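Local coordinates for protein sugar kinase (Agrobacterium tumefaciens, PDB 2RBC) that probably phosphorylates a sugar or related alcohol with ATP, as other carbohydrate kinases of the ribokinase (pfkB) family do, at residues Gly28-Leu40 and Ala73-Gly87. Sequence-based numbering, arbitrary orientation.
Sequences GGKHVLCVGAAVL and AYAVHRMGGRASLWG. With SO4 (sulfate ion), chain D.
Leu33 lays its CD1 methyl squarely over the five-membered ring of Trp86, 3.4 Å from the centroid and 5° off the ring normal, a CH-pi contact. CG of Leu33 stands anti to the backbone N, and the branch then spreads both methyls across the indole, CD2 lying 3.9 Å from Trp86 CZ3. Arg148 adds a cation-pi contact to the same tryptophan. Further along this face the His31 ring reaches diagonally over the sheet, its NE2 2.8 Å from Ser84 OG in a hydrogen bond with the hydroxyl near the ring plane. Arg82 CB rests over one face of the imidazole, while its guanidinium, set 58° to that ring, carries His31 CB over a face. The arginine bends at chi3 and turns back to Gly28 and Gly29, ahead of the strand, where NE and NH2 give weak hydrogen bonds to Gly28 O and Gly29 O. Beneath all this, strands 31-35 and 82-86 run parallel and exchange six backbone bonds, from Arg82 N to Lys30 O through Gly36 N to Trp86 O. On the other face, bearing Val32 and Cys34, segment 73-78 of helix 68-78 packs nearly antiparallel to strand 31-35 (165°), in the alpha/beta layering of the ribokinase (pfkB) fold: Val76 CG1 meets Val32 CG2 at 4.0 Å, and Cys34 SG lies 3.8 Å from Ala73 CB. A Schellman motif at Gly80 ends the helix and turns the chain into strand 82-86. Arg78, away from the strands, holds a sulfate probably from the crystallisation liquor, with NH2 2.9 Å from its O1 and a weaker bond from NH1. The chemistry is thus divided: an apolar helix-facing side, and an opposite side passing from buried indole packing to a histidine-serine bond and then to an exposed arginine, whose charge probably favours a neutral His31.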
ATOM      1  N   GLY A  28     -27.896   3.687  22.898  1.00 39.44           N
ATOM      2  CA  GLY A  28     -28.587   2.365  22.799  1.00 38.78           C
ATOM      3  C   GLY A  28     -28.379   1.763  21.419  1.00 37.71           C
ATOM      4  O   GLY A  28     -27.262   1.774  20.875  1.00 39.48           O
ATOM      5  N   GLY A  29     -29.456   1.258  20.835  1.00 35.56           N
ATOM      6  CA  GLY A  29     -29.386   0.576  19.570  1.00 32.43           C
ATOM      7  C   GLY A  29     -29.145  -0.901  19.794  1.00 30.47           C
ATOM      8  O   GLY A  29     -28.491  -1.308  20.753  1.00 28.90           O
ATOM      9  N   LYS A  30     -29.639  -1.707  18.876  1.00 27.71           N
ATOM     10  CA  LYS A  30     -29.369  -3.121  18.924  1.00 26.50           C
ATOM     11  C   LYS A  30     -27.890  -3.394  18.695  1.00 25.51           C
ATOM     12  O   LYS A  30     -27.207  -2.658  18.002  1.00 23.92           O
ATOM     13  CB  LYS A  30     -30.223  -3.861  17.887  1.00 26.20           C
ATOM     14  CG  LYS A  30     -31.736  -3.698  18.142  1.00 25.84           C
ATOM     15  CD  LYS A  30     -32.179  -4.402  19.409  1.00 27.33           C
ATOM     16  CE  LYS A  30     -33.612  -4.079  19.774  1.00 27.79           C
ATOM     17  NZ  LYS A  30     -34.142  -5.120  20.654  1.00 29.71           N
ATOM     18  N   HIS A  31     -27.427  -4.490  19.272  1.00 24.38           N
ATOM     19  CA  HIS A  31     -26.057  -4.882  19.217  1.00 24.44           C
ATOM     20  C   HIS A  31     -25.875  -6.057  18.259  1.00 23.74           C
ATOM     21  O   HIS A  31     -26.456  -7.117  18.450  1.00 24.59           O
ATOM     22  CB  HIS A  31     -25.591  -5.263  20.611  1.00 24.76           C
ATOM     23  CG  HIS A  31     -24.107  -5.276  20.752  1.00 27.54           C
ATOM     24  ND1 HIS A  31     -23.481  -5.452  21.966  1.00 29.24           N
ATOM     25  CD2 HIS A  31     -23.118  -5.096  19.839  1.00 29.70           C
ATOM     26  CE1 HIS A  31     -22.166  -5.412  21.781  1.00 31.11           C
ATOM     27  NE2 HIS A  31     -21.924  -5.212  20.497  1.00 27.20           N
ATOM     28  N   VAL A  32     -25.080  -5.837  17.210  1.00 22.80           N
ATOM     29  CA  VAL A  32     -24.807  -6.829  16.168  1.00 21.16           C
ATOM     30  C   VAL A  32     -23.313  -7.221  16.237  1.00 21.12           C
ATOM     31  O   VAL A  32     -22.458  -6.344  16.233  1.00 21.91           O
ATOM     32  CB  VAL A  32     -25.116  -6.269  14.772  1.00 20.24           C
ATOM     33  CG1 VAL A  32     -24.841  -7.310  13.721  1.00 19.46           C
ATOM     34  CG2 VAL A  32     -26.570  -5.759  14.664  1.00 22.28           C
ATOM     35  N   LEU A  33     -23.038  -8.518  16.339  1.00 20.93           N
ATOM     36  CA  LEU A  33     -21.728  -9.113  16.142  1.00 20.44           C
ATOM     37  C   LEU A  33     -21.461  -9.360  14.680  1.00 21.93           C
ATOM     38  O   LEU A  33     -22.182 -10.104  14.028  1.00 21.48           O
ATOM     39  CB  LEU A  33     -21.604 -10.459  16.842  1.00 20.31           C
ATOM     40  CG  LEU A  33     -20.254 -11.205  16.734  1.00 20.52           C
ATOM     41  CD1 LEU A  33     -19.024 -10.372  17.299  1.00 20.97           C
ATOM     42  CD2 LEU A  33     -20.339 -12.565  17.413  1.00 20.70           C
ATOM     43  N   CYS A  34     -20.389  -8.769  14.186  1.00 21.97           N
ATOM     44  CA  CYS A  34     -19.904  -9.039  12.817  1.00 22.10           C
ATOM     45  C   CYS A  34     -18.647  -9.868  12.925  1.00 21.51           C
ATOM     46  O   CYS A  34     -17.825  -9.638  13.787  1.00 20.96           O
ATOM     47  CB  CYS A  34     -19.636  -7.737  12.085  1.00 21.33           C
ATOM     48  SG  CYS A  34     -21.119  -6.726  11.993  1.00 25.27           S
ATOM     49  N   VAL A  35     -18.506 -10.861  12.054  1.00 21.45           N
ATOM     50  CA  VAL A  35     -17.353 -11.751  12.068  1.00 21.08           C
ATOM     51  C   VAL A  35     -16.733 -11.861  10.680  1.00 21.47           C
ATOM     52  O   VAL A  35     -17.444 -12.134   9.703  1.00 21.73           O
ATOM     53  CB  VAL A  35     -17.752 -13.162  12.487  1.00 22.07           C
ATOM     54  CG1 VAL A  35     -16.532 -14.087  12.526  1.00 19.45           C
ATOM     55  CG2 VAL A  35     -18.518 -13.128  13.847  1.00 20.97           C
ATOM     56  N   GLY A  36     -15.424 -11.625  10.611  1.00 21.45           N
ATOM     57  CA  GLY A  36     -14.648 -11.849   9.394  1.00 21.28           C
ATOM     58  C   GLY A  36     -13.483 -10.929   9.097  1.00 20.90           C
ATOM     59  O   GLY A  36     -12.652 -10.664   9.934  1.00 20.92           O
ATOM     60  N   ALA A  37     -13.461 -10.411   7.879  1.00 21.24           N
ATOM     61  CA  ALA A  37     -12.343  -9.622   7.367  1.00 21.61           C
ATOM     62  C   ALA A  37     -12.098  -8.258   8.005  1.00 21.31           C
ATOM     63  O   ALA A  37     -13.026  -7.498   8.252  1.00 22.14           O
ATOM     64  CB  ALA A  37     -12.489  -9.475   5.859  1.00 19.99           C
ATOM     65  N   ALA A  38     -10.810  -7.973   8.208  1.00 21.22           N
ATOM     66  CA  ALA A  38     -10.267  -6.730   8.767  1.00 21.31           C
ATOM     67  C   ALA A  38      -8.958  -6.483   8.028  1.00 21.17           C
ATOM     68  O   ALA A  38      -7.946  -7.189   8.272  1.00 22.25           O
ATOM     69  CB  ALA A  38     -10.030  -6.858  10.264  1.00 19.51           C
ATOM     70  N   VAL A  39      -8.971  -5.520   7.112  1.00 21.58           N
ATOM     71  CA  VAL A  39      -7.911  -5.362   6.073  1.00 21.28           C
ATOM     72  C   VAL A  39      -7.572  -3.871   5.992  1.00 22.16           C
ATOM     73  O   VAL A  39      -8.507  -3.030   5.954  1.00 22.01           O
ATOM     74  CB  VAL A  39      -8.403  -5.798   4.637  1.00 21.02           C
ATOM     75  CG1 VAL A  39      -7.287  -5.702   3.581  1.00 21.66           C
ATOM     76  CG2 VAL A  39      -8.987  -7.206   4.638  1.00 21.12           C
ATOM     77  N   LEU A  40      -6.272  -3.546   5.958  1.00 20.81           N
ATOM     78  CA  LEU A  40      -5.843  -2.154   5.680  1.00 21.31           C
ATOM     79  C   LEU A  40      -5.774  -1.913   4.181  1.00 20.53           C
ATOM     80  O   LEU A  40      -4.851  -2.361   3.509  1.00 20.79           O
ATOM     81  CB  LEU A  40      -4.513  -1.806   6.343  1.00 21.15           C
ATOM     82  CG  LEU A  40      -4.104  -0.320   6.300  1.00 22.04           C
ATOM     83  CD1 LEU A  40      -5.079   0.513   7.126  1.00 19.59           C
ATOM     84  CD2 LEU A  40      -2.714  -0.200   6.853  1.00 22.38           C
ATOM     85  N   ALA A  73     -19.797  -3.909  10.078  1.00 19.62           N
ATOM     86  CA  ALA A  73     -19.781  -3.388  11.432  1.00 19.99           C
ATOM     87  C   ALA A  73     -19.884  -1.851  11.479  1.00 20.73           C
ATOM     88  O   ALA A  73     -20.608  -1.307  12.281  1.00 21.23           O
ATOM     89  CB  ALA A  73     -18.543  -3.905  12.237  1.00 19.86           C
ATOM     90  N   TYR A  74     -19.079  -1.170  10.655  1.00 21.57           N
ATOM     91  CA  TYR A  74     -19.157   0.259  10.539  1.00 21.19           C
ATOM     92  C   TYR A  74     -20.566   0.724  10.158  1.00 20.02           C
ATOM     93  O   TYR A  74     -21.090   1.661  10.736  1.00 21.55           O
ATOM     94  CB  TYR A  74     -18.120   0.750   9.547  1.00 21.72           C
ATOM     95  CG  TYR A  74     -18.072   2.247   9.409  1.00 21.55           C
ATOM     96  CD1 TYR A  74     -17.766   3.051  10.493  1.00 20.46           C
ATOM     97  CD2 TYR A  74     -18.338   2.851   8.204  1.00 22.41           C
ATOM     98  CE1 TYR A  74     -17.738   4.421  10.388  1.00 23.26           C
ATOM     99  CE2 TYR A  74     -18.274   4.237   8.070  1.00 21.73           C
ATOM    100  CZ  TYR A  74     -17.992   5.016   9.173  1.00 20.71           C
ATOM    101  OH  TYR A  74     -17.925   6.393   9.044  1.00 20.88           O
ATOM    102  N   ALA A  75     -21.192   0.050   9.215  1.00 21.31           N
ATOM    103  CA  ALA A  75     -22.573   0.360   8.823  1.00 20.14           C
ATOM    104  C   ALA A  75     -23.561   0.186   9.974  1.00 21.54           C
ATOM    105  O   ALA A  75     -24.456   1.009  10.156  1.00 20.54           O
ATOM    106  CB  ALA A  75     -22.985  -0.487   7.615  1.00 21.56           C
ATOM    107  N   VAL A  76     -23.407  -0.874  10.765  1.00 21.62           N
ATOM    108  CA  VAL A  76     -24.254  -1.047  11.944  1.00 20.45           C
ATOM    109  C   VAL A  76     -24.175   0.181  12.850  1.00 20.67           C
ATOM    110  O   VAL A  76     -25.206   0.696  13.283  1.00 20.82           O
ATOM    111  CB  VAL A  76     -23.912  -2.348  12.742  1.00 20.14           C
ATOM    112  CG1 VAL A  76     -24.650  -2.335  14.124  1.00 21.21           C
ATOM    113  CG2 VAL A  76     -24.305  -3.585  11.917  1.00 18.76           C
ATOM    114  N   HIS A  77     -22.953   0.620  13.153  1.00 20.44           N
ATOM    115  CA  HIS A  77     -22.720   1.808  13.949  1.00 20.24           C
ATOM    116  C   HIS A  77     -23.362   3.063  13.336  1.00 19.94           C
ATOM    117  O   HIS A  77     -24.114   3.787  14.000  1.00 21.21           O
ATOM    118  CB  HIS A  77     -21.216   2.036  14.101  1.00 20.13           C
ATOM    119  CG  HIS A  77     -20.867   3.399  14.576  1.00 20.91           C
ATOM    120  ND1 HIS A  77     -21.134   3.830  15.859  1.00 23.23           N
ATOM    121  CD2 HIS A  77     -20.260   4.427  13.946  1.00 20.83           C
ATOM    122  CE1 HIS A  77     -20.703   5.074  15.986  1.00 24.29           C
ATOM    123  NE2 HIS A  77     -20.182   5.458  14.833  1.00 23.76           N
ATOM    124  N   ARG A  78     -23.090   3.289  12.062  1.00 19.96           N
ATOM    125  CA  ARG A  78     -23.577   4.482  11.383  1.00 19.81           C
ATOM    126  C   ARG A  78     -25.102   4.524  11.364  1.00 19.94           C
ATOM    127  O   ARG A  78     -25.690   5.605  11.419  1.00 19.36           O
ATOM    128  CB  ARG A  78     -23.075   4.535   9.960  1.00 19.00           C
ATOM    129  CG  ARG A  78     -21.565   4.767   9.841  1.00 19.56           C
ATOM    130  CD  ARG A  78     -21.212   6.188  10.210  1.00 21.21           C
ATOM    131  NE  ARG A  78     -21.602   7.100   9.139  1.00 22.06           N
ATOM    132  CZ  ARG A  78     -21.546   8.420   9.208  1.00 22.71           C
ATOM    133  NH1 ARG A  78     -21.169   9.020  10.317  1.00 21.82           N
ATOM    134  NH2 ARG A  78     -21.928   9.154   8.169  1.00 24.51           N
HETATM  135  N   MSE A  79     -25.707   3.339  11.301  1.00 20.28           N
HETATM  136  CA  MSE A  79     -27.159   3.193  11.227  1.00 21.26           C
HETATM  137  C   MSE A  79     -27.856   3.129  12.588  1.00 21.63           C
HETATM  138  O   MSE A  79     -29.051   2.864  12.662  1.00 19.47           O
HETATM  139  CB  MSE A  79     -27.497   1.964  10.423  1.00 21.97           C
HETATM  140  CG  MSE A  79     -27.047   2.020   8.976  1.00 21.21           C
HETATM  141 SE   MSE A  79     -27.850   3.491   7.933  0.80 30.91          SE
HETATM  142  CE  MSE A  79     -29.553   2.635   7.471  1.00 19.95           C
ATOM    143  N   GLY A  80     -27.105   3.378  13.650  1.00 22.41           N
ATOM    144  CA  GLY A  80     -27.682   3.598  14.970  1.00 23.39           C
ATOM    145  C   GLY A  80     -27.620   2.390  15.885  1.00 24.40           C
ATOM    146  O   GLY A  80     -28.232   2.392  16.946  1.00 24.25           O
ATOM    147  N   GLY A  81     -26.946   1.328  15.453  1.00 23.71           N
ATOM    148  CA  GLY A  81     -26.763   0.156  16.301  1.00 23.77           C
ATOM    149  C   GLY A  81     -25.427   0.181  16.990  1.00 23.60           C
ATOM    150  O   GLY A  81     -24.651   1.152  16.860  1.00 24.37           O
ATOM    151  N   ARG A  82     -25.171  -0.868  17.756  1.00 23.77           N
ATOM    152  CA  ARG A  82     -23.873  -1.079  18.407  1.00 24.75           C
ATOM    153  C   ARG A  82     -23.219  -2.236  17.705  1.00 23.67           C
ATOM    154  O   ARG A  82     -23.858  -3.232  17.430  1.00 24.90           O
ATOM    155  CB  ARG A  82     -24.058  -1.370  19.889  1.00 24.90           C
ATOM    156  CG  ARG A  82     -24.252  -0.111  20.683  1.00 27.56           C
ATOM    157  CD  ARG A  82     -24.554  -0.381  22.122  1.00 30.76           C
ATOM    158  NE  ARG A  82     -25.905  -0.914  22.342  1.00 36.34           N
ATOM    159  CZ  ARG A  82     -26.189  -2.126  22.853  1.00 40.91           C
ATOM    160  NH1 ARG A  82     -25.229  -3.010  23.181  1.00 43.75           N
ATOM    161  NH2 ARG A  82     -27.459  -2.474  23.043  1.00 41.52           N
ATOM    162  N   ALA A  83     -21.949  -2.088  17.357  1.00 22.45           N
ATOM    163  CA  ALA A  83     -21.269  -3.089  16.558  1.00 21.54           C
ATOM    164  C   ALA A  83     -20.052  -3.615  17.265  1.00 20.92           C
ATOM    165  O   ALA A  83     -19.236  -2.835  17.765  1.00 20.27           O
ATOM    166  CB  ALA A  83     -20.827  -2.468  15.205  1.00 21.61           C
ATOM    167  N   SER A  84     -19.915  -4.933  17.252  1.00 21.05           N
ATOM    168  CA  SER A  84     -18.685  -5.618  17.678  1.00 21.10           C
ATOM    169  C   SER A  84     -18.151  -6.423  16.507  1.00 21.53           C
ATOM    170  O   SER A  84     -18.916  -6.871  15.669  1.00 21.93           O
ATOM    171  CB  SER A  84     -18.962  -6.557  18.827  1.00 21.34           C
ATOM    172  OG  SER A  84     -19.278  -5.834  19.985  1.00 20.65           O
ATOM    173  N   LEU A  85     -16.835  -6.588  16.454  1.00 21.89           N
ATOM    174  CA  LEU A  85     -16.200  -7.309  15.405  1.00 22.21           C
ATOM    175  C   LEU A  85     -15.228  -8.357  15.961  1.00 22.42           C
ATOM    176  O   LEU A  85     -14.422  -8.062  16.822  1.00 21.28           O
ATOM    177  CB  LEU A  85     -15.486  -6.320  14.500  1.00 22.84           C
ATOM    178  CG  LEU A  85     -14.714  -6.844  13.292  1.00 22.44           C
ATOM    179  CD1 LEU A  85     -15.585  -7.422  12.224  1.00 23.05           C
ATOM    180  CD2 LEU A  85     -13.788  -5.743  12.732  1.00 22.93           C
ATOM    181  N   TRP A  86     -15.348  -9.585  15.455  1.00 22.42           N
ATOM    182  CA  TRP A  86     -14.387 -10.651  15.724  1.00 22.31           C
ATOM    183  C   TRP A  86     -13.731 -10.860  14.395  1.00 23.74           C
ATOM    184  O   TRP A  86     -14.386 -10.976  13.388  1.00 23.57           O
ATOM    185  CB  TRP A  86     -15.054 -11.951  16.172  1.00 22.33           C
ATOM    186  CG  TRP A  86     -15.698 -11.878  17.514  1.00 21.67           C
ATOM    187  CD1 TRP A  86     -15.674 -10.822  18.400  1.00 22.79           C
ATOM    188  CD2 TRP A  86     -16.440 -12.917  18.155  1.00 20.89           C
ATOM    189  NE1 TRP A  86     -16.381 -11.145  19.546  1.00 22.49           N
ATOM    190  CE2 TRP A  86     -16.863 -12.421  19.417  1.00 22.81           C
ATOM    191  CE3 TRP A  86     -16.796 -14.221  17.787  1.00 22.00           C
ATOM    192  CZ2 TRP A  86     -17.604 -13.192  20.312  1.00 22.07           C
ATOM    193  CZ3 TRP A  86     -17.564 -14.980  18.692  1.00 21.72           C
ATOM    194  CH2 TRP A  86     -17.954 -14.458  19.923  1.00 22.44           C
ATOM    195  N   GLY A  87     -12.421 -10.861  14.405  1.00 24.69           N
ATOM    196  CA  GLY A  87     -11.630 -10.855  13.186  1.00 24.61           C
ATOM    197  C   GLY A  87     -10.235 -11.021  13.714  1.00 23.24           C
ATOM    198  O   GLY A  87     -10.043 -11.030  14.935  1.00 25.38           O
TER
HETATM  199  S   SO4 D 324     -21.007  12.503   9.958  1.00 87.28           S
HETATM  200  O1  SO4 D 324     -21.443  11.921   8.687  1.00 87.39           O
HETATM  201  O2  SO4 D 324     -19.777  11.856  10.419  1.00 87.87           O
HETATM  202  O3  SO4 D 324     -20.646  13.906   9.748  1.00 88.04           O
HETATM  203  O4  SO4 D 324     -22.102  12.382  10.932  1.00 86.48           O